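PDB 5HUO: nicotinate-nucleotide diphosphorylase (Carboxylating) from Streptococcus pyogenes GA06023, which catalyses the formation of nicotinate mononucleotide from quinolinate and 5-phosphoribosyl 1-diphosphate, with release of carbon dioxide and diphosphate, in NAD biosynthesis. Local coordinates for residues V226-S230 and L231-E235. Sequence-based numbering, arbitrary orientation.
Sequences VEVES and LAAAE
Val-228 and Ser-230 meet the first turn of the helix that follows them, and together they illustrate how a chain leaving a strand can be folded back onto its own next helix. The apolar part falls mainly to one methyl of Val-228. The side chain starts out toward the helix, and CG1, set anti to the backbone N (chi1 176°), is the branch that reaches Ala-233 and Ala-234. Its 3.2 Å from Val-228 CG1 to Ala-233 CB is too short to be taken literally at this resolution; Ala-234 CB lies 4.0 Å from the same CG1. Ser-230 CB adds to this group, 3.8 Å from Ala-233 CB.

This is the strand-to-helix turn of a beta-alpha-beta unit, strand 224-228, helix 231-240 and strand 244-248, within the parallel barrel-like domain that the quinolinate phosphoribosyltransferase family carries at its C-terminal side. Val-228 still pairs through its backbone with Met-246 and Asp-248 of the next strand, and Val-207 of helix 207-217 touches Ala-233. Leu-231 leads its side chain away to Gln-254, Gln-257 and Ala-258 of helix 252-262.

The polar part belongs to Ser-230, the N-cap residue. Its carbonyl O accepts the first helical bond, from Ala-234 N at 3.1 Å, nearly straight at 160° and with the donor tilted 19° from the carbonyl plane. The hydroxyl lies beside the first helical residues, Ser-230 OG standing 3.4 Å from Ala-232 N and 3.7 Å from Ala-232 CB.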
loop_
_atom_site.group_PDB
_atom_site.type_symbol
_atom_site.label_atom_id
_atom_site.label_comp_id
_atom_site.label_asym_id
_atom_site.label_seq_id
_atom_site.Cartn_x
_atom_site.Cartn_y
_atom_site.Cartn_z
ATOM N N VAL A 226 25.054 -25.369 10.781
ATOM C CA VAL A 226 25.481 -26.154 9.617
ATOM C C VAL A 226 24.723 -27.446 9.531
ATOM O O VAL A 226 24.667 -28.183 10.517
ATOM C CB VAL A 226 26.947 -26.578 9.707
ATOM C CG1 VAL A 226 27.298 -27.448 8.520
ATOM C CG2 VAL A 226 27.848 -25.390 9.723
ATOM N N GLU A 227 24.223 -27.739 8.333
ATOM C CA GLU A 227 23.629 -29.056 8.016
ATOM C C GLU A 227 24.687 -30.034 7.581
ATOM O O GLU A 227 25.436 -29.767 6.671
ATOM C CB GLU A 227 22.593 -28.990 6.895
ATOM C CG GLU A 227 21.435 -28.008 7.102
ATOM C CD GLU A 227 20.421 -28.029 5.954
ATOM O OE1 GLU A 227 20.727 -28.662 4.884
ATOM O OE2 GLU A 227 19.328 -27.415 6.142
ATOM N N VAL A 228 24.719 -31.165 8.250
ATOM C CA VAL A 228 25.768 -32.157 8.095
ATOM C C VAL A 228 25.173 -33.538 7.862
ATOM O O VAL A 228 24.274 -33.973 8.577
ATOM C CB VAL A 228 26.653 -32.149 9.347
ATOM C CG1 VAL A 228 27.704 -33.219 9.307
ATOM C CG2 VAL A 228 27.317 -30.793 9.470
ATOM N N GLU A 229 25.669 -34.233 6.845
ATOM C CA GLU A 229 25.190 -35.615 6.514
ATOM C C GLU A 229 26.144 -36.726 6.952
ATOM O O GLU A 229 25.792 -37.881 6.906
ATOM C CB GLU A 229 24.916 -35.763 5.014
ATOM C CG GLU A 229 23.838 -34.807 4.508
ATOM C CD GLU A 229 23.396 -35.074 3.082
ATOM O OE1 GLU A 229 23.495 -36.233 2.633
ATOM O OE2 GLU A 229 22.931 -34.128 2.406
ATOM N N SER A 230 27.329 -36.338 7.398
ATOM C CA SER A 230 28.471 -37.197 7.589
ATOM C C SER A 230 29.065 -37.044 8.967
ATOM O O SER A 230 29.100 -35.954 9.481
ATOM C CB SER A 230 29.498 -36.649 6.635
ATOM O OG SER A 230 30.773 -37.142 6.792
ATOM N N LEU A 231 29.560 -38.123 9.544
ATOM C CA LEU A 231 30.182 -38.093 10.899
ATOM C C LEU A 231 31.469 -37.247 10.936
ATOM O O LEU A 231 31.769 -36.547 11.900
ATOM C CB LEU A 231 30.489 -39.522 11.390
ATOM C CG LEU A 231 29.371 -40.353 12.031
ATOM C CD1 LEU A 231 28.866 -39.627 13.268
ATOM C CD2 LEU A 231 28.251 -40.567 11.025
ATOM N N ALA A 232 32.218 -37.329 9.851
ATOM C CA ALA A 232 33.445 -36.544 9.655
ATOM C C ALA A 232 33.125 -35.045 9.694
ATOM O O ALA A 232 33.787 -34.266 10.367
ATOM C CB ALA A 232 34.108 -36.903 8.326
ATOM N N ALA A 233 32.092 -34.674 8.942
ATOM C CA ALA A 233 31.629 -33.269 8.834
ATOM C C ALA A 233 31.137 -32.719 10.182
ATOM O O ALA A 233 31.396 -31.582 10.535
ATOM C CB ALA A 233 30.543 -33.136 7.767
ATOM N N ALA A 234 30.425 -33.554 10.922
ATOM C CA ALA A 234 29.987 -33.205 12.287
ATOM C C ALA A 234 31.170 -32.858 13.189
ATOM O O ALA A 234 31.136 -31.906 13.951
ATOM C CB ALA A 234 29.199 -34.336 12.896
ATOM N N GLU A 235 32.235 -33.627 13.049
ATOM C CA GLU A 235 33.487 -33.370 13.783
ATOM C C GLU A 235 34.085 -32.027 13.376
ATOM O O GLU A 235 34.349 -31.167 14.210
ATOM C CB GLU A 235 34.532 -34.490 13.539
ATOM C CG GLU A 235 35.966 -34.168 13.970
ATOM C CD GLU A 235 36.022 -33.591 15.378
ATOM O OE1 GLU A 235 34.987 -33.454 16.057
ATOM O OE2 GLU A 235 37.079 -33.150 15.800
#